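Local structure of phage-related protein (Bordetella bronchiseptica RB50, 3BJQ) at residues Cys190-Val200 and Glu206-Trp217. The protein is of unknown exact function but is probably a phage coat protein related to the major capsid protein E family. Numbering follows the deposited sequence.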
ATOM      1  N   CYS E 190      21.659 -52.289  -3.222  1.00 38.62           N
ATOM      2  CA  CYS E 190      21.852 -51.807  -4.583  1.00 38.45           C
ATOM      3  C   CYS E 190      23.198 -51.126  -4.849  1.00 39.33           C
ATOM      4  O   CYS E 190      23.694 -51.180  -5.969  1.00 39.59           O
ATOM      5  CB  CYS E 190      20.747 -50.811  -4.963  1.00 38.54           C
ATOM      6  SG  CYS E 190      19.130 -51.535  -5.127  1.00 37.34           S
ATOM      7  N   LYS E 191      23.781 -50.488  -3.840  1.00 38.62           N
ATOM      8  CA  LYS E 191      24.958 -49.612  -4.033  1.00 38.23           C
ATOM      9  C   LYS E 191      26.082 -50.244  -4.853  1.00 37.96           C
ATOM     10  O   LYS E 191      26.678 -49.589  -5.710  1.00 35.91           O
ATOM     11  CB  LYS E 191      25.506 -49.133  -2.674  1.00 37.38           C
ATOM     12  CG  LYS E 191      26.676 -48.154  -2.794  1.00 41.13           C
ATOM     13  CD  LYS E 191      26.956 -47.362  -1.510  1.00 38.47           C
ATOM     14  CE  LYS E 191      27.972 -46.239  -1.805  1.00 40.17           C
ATOM     15  NZ  LYS E 191      28.681 -45.754  -0.599  1.00 41.46           N
ATOM     16  N   TYR E 192      26.378 -51.509  -4.583  1.00 38.91           N
ATOM     17  CA  TYR E 192      27.421 -52.224  -5.317  1.00 40.19           C
ATOM     18  C   TYR E 192      26.876 -53.524  -5.898  1.00 38.82           C
ATOM     19  O   TYR E 192      27.631 -54.483  -6.049  1.00 38.66           O
ATOM     20  CB  TYR E 192      28.610 -52.562  -4.401  1.00 41.62           C
ATOM     21  CG  TYR E 192      29.270 -51.372  -3.744  1.00 41.66           C
ATOM     22  CD1 TYR E 192      30.055 -50.489  -4.479  1.00 38.01           C
ATOM     23  CD2 TYR E 192      29.137 -51.147  -2.375  1.00 42.50           C
ATOM     24  CE1 TYR E 192      30.647 -49.394  -3.882  1.00 37.36           C
ATOM     25  CE2 TYR E 192      29.736 -50.058  -1.771  1.00 41.56           C
ATOM     26  CZ  TYR E 192      30.498 -49.195  -2.525  1.00 37.49           C
ATOM     27  OH  TYR E 192      31.093 -48.117  -1.919  1.00 47.19           O
ATOM     28  N   HIS E 193      25.583 -53.578  -6.222  1.00 37.05           N
ATOM     29  CA  HIS E 193      25.031 -54.821  -6.767  1.00 37.16           C
ATOM     30  C   HIS E 193      25.726 -55.079  -8.092  1.00 36.14           C
ATOM     31  O   HIS E 193      25.707 -54.200  -8.931  1.00 34.52           O
ATOM     32  CB  HIS E 193      23.521 -54.747  -6.976  1.00 37.38           C
ATOM     33  CG  HIS E 193      22.914 -56.068  -7.306  1.00 38.72           C
ATOM     34  ND1 HIS E 193      22.996 -56.627  -8.563  1.00 35.22           N
ATOM     35  CD2 HIS E 193      22.273 -56.972  -6.531  1.00 36.16           C
ATOM     36  CE1 HIS E 193      22.411 -57.811  -8.551  1.00 37.69           C
ATOM     37  NE2 HIS E 193      21.975 -58.048  -7.329  1.00 31.36           N
ATOM     38  N   PRO E 194      26.341 -56.279  -8.281  1.00 36.23           N
ATOM     39  CA  PRO E 194      27.146 -56.523  -9.478  1.00 35.27           C
ATOM     40  C   PRO E 194      26.417 -56.358 -10.819  1.00 33.75           C
ATOM     41  O   PRO E 194      27.039 -55.951 -11.808  1.00 35.82           O
ATOM     42  CB  PRO E 194      27.638 -57.968  -9.273  1.00 36.64           C
ATOM     43  CG  PRO E 194      26.644 -58.577  -8.360  1.00 37.93           C
ATOM     44  CD  PRO E 194      26.317 -57.473  -7.416  1.00 37.76           C
ATOM     45  N   LYS E 195      25.131 -56.684 -10.871  1.00 33.30           N
ATOM     46  CA  LYS E 195      24.380 -56.565 -12.122  1.00 34.23           C
ATOM     47  C   LYS E 195      24.210 -55.107 -12.454  1.00 34.33           C
ATOM     48  O   LYS E 195      24.328 -54.722 -13.605  1.00 34.14           O
ATOM     49  CB  LYS E 195      23.002 -57.235 -12.038  1.00 33.19           C
ATOM     50  CG  LYS E 195      23.009 -58.757 -12.051  1.00 32.51           C
ATOM     51  CD  LYS E 195      21.617 -59.310 -12.334  1.00 33.34           C
ATOM     52  CE  LYS E 195      21.580 -60.839 -12.528  1.00 33.02           C
ATOM     53  NZ  LYS E 195      21.879 -61.591 -11.275  1.00 35.32           N
ATOM     54  N   LEU E 196      23.923 -54.303 -11.436  1.00 35.25           N
ATOM     55  CA  LEU E 196      23.744 -52.852 -11.623  1.00 36.84           C
ATOM     56  C   LEU E 196      25.075 -52.156 -11.958  1.00 36.85           C
ATOM     57  O   LEU E 196      25.141 -51.320 -12.866  1.00 35.90           O
ATOM     58  CB  LEU E 196      23.086 -52.231 -10.389  1.00 35.52           C
ATOM     59  CG  LEU E 196      21.694 -52.801 -10.006  1.00 34.42           C
ATOM     60  CD1 LEU E 196      21.070 -52.056  -8.815  1.00 28.83           C
ATOM     61  CD2 LEU E 196      20.780 -52.701 -11.135  1.00 29.68           C
ATOM     62  N   ILE E 197      26.140 -52.558 -11.265  1.00 37.22           N
ATOM     63  CA  ILE E 197      27.474 -52.023 -11.511  1.00 36.09           C
ATOM     64  C   ILE E 197      27.888 -52.308 -12.959  1.00 35.99           C
ATOM     65  O   ILE E 197      28.418 -51.439 -13.654  1.00 37.68           O
ATOM     66  CB  ILE E 197      28.475 -52.590 -10.499  1.00 35.86           C
ATOM     67  CG1 ILE E 197      28.164 -52.075  -9.087  1.00 36.60           C
ATOM     68  CG2 ILE E 197      29.913 -52.230 -10.862  1.00 42.02           C
ATOM     69  CD1 ILE E 197      28.481 -50.604  -8.853  1.00 33.47           C
ATOM     70  N   GLU E 198      27.627 -53.513 -13.438  1.00 37.55           N
ATOM     71  CA  GLU E 198      28.034 -53.885 -14.806  1.00 39.10           C
ATOM     72  C   GLU E 198      27.225 -53.081 -15.826  1.00 38.30           C
ATOM     73  O   GLU E 198      27.744 -52.665 -16.866  1.00 41.24           O
ATOM     74  CB  GLU E 198      27.922 -55.418 -15.009  1.00 39.49           C
ATOM     75  CG  GLU E 198      27.438 -55.906 -16.355  1.00 48.83           C
ATOM     76  CD  GLU E 198      28.392 -55.639 -17.490  1.00 61.10           C
ATOM     77  OE1 GLU E 198      29.583 -55.379 -17.204  1.00 72.29           O
ATOM     78  OE2 GLU E 198      27.947 -55.706 -18.670  1.00 55.22           O
ATOM     79  N   ARG E 199      25.950 -52.878 -15.518  1.00 36.40           N
ATOM     80  CA  ARG E 199      25.051 -52.125 -16.373  1.00 36.57           C
ATOM     81  C   ARG E 199      25.515 -50.658 -16.578  1.00 35.85           C
ATOM     82  O   ARG E 199      25.282 -50.087 -17.646  1.00 35.38           O
ATOM     83  CB  ARG E 199      23.635 -52.184 -15.781  1.00 36.65           C
ATOM     84  CG  ARG E 199      22.578 -51.380 -16.498  1.00 40.23           C
ATOM     85  CD  ARG E 199      22.227 -51.884 -17.899  1.00 43.42           C
ATOM     86  NE  ARG E 199      21.242 -50.972 -18.501  1.00 51.26           N
ATOM     87  CZ  ARG E 199      21.524 -49.765 -19.023  1.00 56.87           C
ATOM     88  NH1 ARG E 199      22.766 -49.305 -19.084  1.00 56.42           N
ATOM     89  NH2 ARG E 199      20.543 -49.002 -19.503  1.00 59.94           N
ATOM     90  N   VAL E 200      26.177 -50.071 -15.578  1.00 33.69           N
ATOM     91  CA  VAL E 200      26.646 -48.685 -15.669  1.00 34.93           C
ATOM     92  C   VAL E 200      28.166 -48.544 -15.904  1.00 37.54           C
ATOM     93  O   VAL E 200      28.703 -47.421 -15.863  1.00 37.78           O
ATOM     94  CB  VAL E 200      26.212 -47.846 -14.431  1.00 34.77           C
ATOM     95  CG1 VAL E 200      24.691 -47.926 -14.231  1.00 31.26           C
ATOM     96  CG2 VAL E 200      26.942 -48.276 -13.165  1.00 36.35           C
ATOM     97  N   GLU E 206      31.624 -46.350  -9.909  1.00 36.32           N
ATOM     98  CA  GLU E 206      31.936 -47.466  -8.994  1.00 37.05           C
ATOM     99  C   GLU E 206      30.884 -47.799  -7.935  1.00 35.42           C
ATOM    100  O   GLU E 206      31.072 -48.738  -7.168  1.00 34.27           O
ATOM    101  CB  GLU E 206      33.313 -47.289  -8.353  1.00 36.42           C
ATOM    102  CG  GLU E 206      33.509 -46.043  -7.581  1.00 39.92           C
ATOM    103  CD  GLU E 206      34.869 -45.971  -6.904  1.00 37.07           C
ATOM    104  OE1 GLU E 206      35.739 -46.834  -7.173  1.00 41.36           O
ATOM    105  OE2 GLU E 206      35.047 -45.044  -6.085  1.00 55.76           O
ATOM    106  N   SER E 207      29.797 -47.033  -7.883  1.00 34.55           N
ATOM    107  CA  SER E 207      28.684 -47.347  -7.002  1.00 36.04           C
ATOM    108  C   SER E 207      27.402 -46.798  -7.596  1.00 34.08           C
ATOM    109  O   SER E 207      27.449 -45.956  -8.488  1.00 32.54           O
ATOM    110  CB  SER E 207      28.926 -46.800  -5.592  1.00 36.58           C
ATOM    111  OG  SER E 207      28.821 -45.412  -5.563  1.00 35.59           O
ATOM    112  N   ILE E 208      26.263 -47.287  -7.105  1.00 34.87           N
ATOM    113  CA  ILE E 208      24.950 -46.894  -7.600  1.00 35.49           C
ATOM    114  C   ILE E 208      24.270 -45.835  -6.727  1.00 36.51           C
ATOM    115  O   ILE E 208      24.200 -45.963  -5.499  1.00 34.11           O
ATOM    116  CB  ILE E 208      23.978 -48.115  -7.671  1.00 39.21           C
ATOM    117  CG1 ILE E 208      24.582 -49.281  -8.481  1.00 43.09           C
ATOM    118  CG2 ILE E 208      22.635 -47.693  -8.236  1.00 34.97           C
ATOM    119  CD1 ILE E 208      24.914 -48.988  -9.915  1.00 37.20           C
ATOM    120  N   THR E 209      23.710 -44.826  -7.388  1.00 37.81           N
ATOM    121  CA  THR E 209      23.017 -43.737  -6.742  1.00 36.04           C
ATOM    122  C   THR E 209      21.545 -43.674  -7.159  1.00 37.66           C
ATOM    123  O   THR E 209      21.194 -44.191  -8.220  1.00 34.51           O
ATOM    124  CB  THR E 209      23.655 -42.406  -7.134  1.00 36.43           C
ATOM    125  OG1 THR E 209      23.471 -42.200  -8.545  1.00 33.90           O
ATOM    126  CG2 THR E 209      25.159 -42.370  -6.757  1.00 28.35           C
ATOM    127  N   ILE E 210      20.724 -42.973  -6.360  1.00 40.36           N
ATOM    128  CA  ILE E 210      19.289 -42.787  -6.604  1.00 41.75           C
ATOM    129  C   ILE E 210      19.037 -42.258  -8.003  1.00 40.99           C
ATOM    130  O   ILE E 210      18.192 -42.770  -8.718  1.00 39.66           O
ATOM    131  CB  ILE E 210      18.677 -41.816  -5.564  1.00 42.01           C
ATOM    132  CG1 ILE E 210      18.699 -42.467  -4.192  1.00 48.30           C
ATOM    133  CG2 ILE E 210      17.256 -41.456  -5.897  1.00 43.35           C
ATOM    134  CD1 ILE E 210      18.073 -43.849  -4.187  1.00 44.76           C
ATOM    135  N   ASP E 211      19.766 -41.225  -8.392  1.00 42.08           N
ATOM    136  CA  ASP E 211      19.573 -40.636  -9.717  1.00 42.94           C
ATOM    137  C   ASP E 211      19.825 -41.639 -10.842  1.00 42.10           C
ATOM    138  O   ASP E 211      19.121 -41.650 -11.856  1.00 41.36           O
ATOM    139  CB  ASP E 211      20.454 -39.406  -9.891  1.00 44.30           C
ATOM    140  CG  ASP E 211      19.804 -38.147  -9.341  1.00 52.11           C
ATOM    141  OD1 ASP E 211      19.020 -38.220  -8.358  1.00 56.70           O
ATOM    142  OD2 ASP E 211      20.084 -37.074  -9.906  1.00 62.88           O
HETATM  143  N   MSE E 212      20.835 -42.489 -10.657  1.00 41.67           N
HETATM  144  CA  MSE E 212      21.124 -43.561 -11.630  1.00 41.18           C
HETATM  145  C   MSE E 212      19.974 -44.549 -11.689  1.00 40.49           C
HETATM  146  O   MSE E 212      19.583 -44.958 -12.774  1.00 38.25           O
HETATM  147  CB  MSE E 212      22.402 -44.349 -11.323  1.00 41.36           C
HETATM  148  CG  MSE E 212      23.700 -43.569 -11.485  1.00 45.33           C
HETATM  149 SE   MSE E 212      25.251 -44.683 -11.085  0.75 44.69          SE
HETATM  150  CE  MSE E 212      26.267 -43.331 -10.292  1.00 38.37           C
ATOM    151  N   LEU E 213      19.450 -44.928 -10.519  1.00 38.88           N
ATOM    152  CA  LEU E 213      18.334 -45.860 -10.441  1.00 38.09           C
ATOM    153  C   LEU E 213      17.058 -45.295 -11.060  1.00 38.34           C
ATOM    154  O   LEU E 213      16.287 -46.039 -11.650  1.00 38.49           O
ATOM    155  CB  LEU E 213      18.051 -46.287  -9.000  1.00 36.93           C
ATOM    156  CG  LEU E 213      19.103 -47.193  -8.350  1.00 33.73           C
ATOM    157  CD1 LEU E 213      18.663 -47.560  -6.960  1.00 32.11           C
ATOM    158  CD2 LEU E 213      19.322 -48.421  -9.207  1.00 32.34           C
ATOM    159  N   LYS E 214      16.827 -43.996 -10.908  1.00 38.98           N
ATOM    160  CA  LYS E 214      15.666 -43.332 -11.550  1.00 40.50           C
ATOM    161  C   LYS E 214      15.732 -43.470 -13.056  1.00 40.55           C
ATOM    162  O   LYS E 214      14.743 -43.768 -13.711  1.00 41.42           O
ATOM    163  CB  LYS E 214      15.636 -41.832 -11.234  1.00 39.86           C
ATOM    164  CG  LYS E 214      15.107 -41.505  -9.867  1.00 44.79           C
ATOM    165  CD  LYS E 214      15.422 -40.067  -9.482  1.00 48.74           C
ATOM    166  CE  LYS E 214      14.966 -39.072 -10.533  1.00 50.59           C
ATOM    167  NZ  LYS E 214      15.057 -37.697  -9.944  1.00 57.22           N
ATOM    168  N   ALA E 215      16.900 -43.176 -13.616  1.00 39.67           N
ATOM    169  CA  ALA E 215      17.088 -43.271 -15.068  1.00 40.36           C
ATOM    170  C   ALA E 215      17.061 -44.718 -15.566  1.00 41.50           C
ATOM    171  O   ALA E 215      16.498 -45.023 -16.625  1.00 42.33           O
ATOM    172  CB  ALA E 215      18.387 -42.626 -15.487  1.00 38.64           C
ATOM    173  N   LEU E 216      17.689 -45.609 -14.815  1.00 39.96           N
ATOM    174  CA  LEU E 216      17.717 -47.023 -15.174  1.00 40.06           C
ATOM    175  C   LEU E 216      16.320 -47.667 -15.132  1.00 40.22           C
ATOM    176  O   LEU E 216      15.929 -48.400 -16.048  1.00 40.66           O
ATOM    177  CB  LEU E 216      18.635 -47.790 -14.224  1.00 39.75           C
ATOM    178  CG  LEU E 216      19.595 -48.792 -14.830  1.00 47.00           C
ATOM    179  CD1 LEU E 216      20.597 -48.045 -15.741  1.00 43.04           C
ATOM    180  CD2 LEU E 216      20.327 -49.540 -13.706  1.00 43.94           C
ATOM    181  N   TRP E 217      15.574 -47.389 -14.069  1.00 38.54           N
ATOM    182  CA  TRP E 217      14.273 -48.010 -13.844  1.00 38.49           C
ATOM    183  C   TRP E 217      13.078 -47.170 -14.325  1.00 39.66           C
ATOM    184  O   TRP E 217      11.937 -47.622 -14.289  1.00 38.94           O
ATOM    185  CB  TRP E 217      14.138 -48.368 -12.368  1.00 36.76           C
ATOM    186  CG  TRP E 217      15.111 -49.431 -11.892  1.00 37.08           C
ATOM    187  CD1 TRP E 217      15.799 -50.337 -12.657  1.00 34.36           C
ATOM    188  CD2 TRP E 217      15.424 -49.748 -10.529  1.00 34.02           C
ATOM    189  NE1 TRP E 217      16.549 -51.161 -11.857  1.00 33.44           N
ATOM    190  CE2 TRP E 217      16.327 -50.834 -10.548  1.00 30.10           C
ATOM    191  CE3 TRP E 217      15.042 -49.210  -9.296  1.00 35.19           C
ATOM    192  CZ2 TRP E 217      16.850 -51.386  -9.387  1.00 33.25           C
ATOM    193  CZ3 TRP E 217      15.566 -49.772  -8.133  1.00 32.72           C
ATOM    194  CH2 TRP E 217      16.458 -50.842  -8.194  1.00 32.84           C
TER
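Ile208 pushes its CD1 methyl in among Leu196, Ile197 and Val200, with Leu196 CB 3.8 Å and Val200 CG2 3.9 Å from it. Its CG1 lies anti to the carbonyl carbon (chi1 -54°), which sets the branch against the Cys190 carbonyl, CG1 resting 3.3 Å from Cys190 O. Ile208 N donates to Lys191 O at 2.7 Å. His193 and, weakly, Thr209 cap the N-termini of helices 194-199 and 210-217, which run at 81° to one another; this helical corner packs beside the six-stranded mixed sheet, where Leu213 also meets Leu182 and Ile222. Between the helices, the Leu196 and Leu213 side chains cross at about a right angle, CD1 of Leu196 meeting Leu213 CD2, while Leu196 CD2 faces Leu216 CD2 at 4.1 Å. Leu216 CD1 sits over the centre of one face of the Arg199 guanidinium, 3.8 Å from CZ, the two side chains running antiparallel alongside each other; Arg199 NH1 hydrogen-bonds Glu206 O of a second subunit. Around the Tyr192 ring, Glu206 O lies in plane at the edge, 3.4 Å from CD1, and Lys191 CG lies over one face, toward the rim. Lys191, extended past Ser207, reaches Glu218 of a third subunit in a salt bridge.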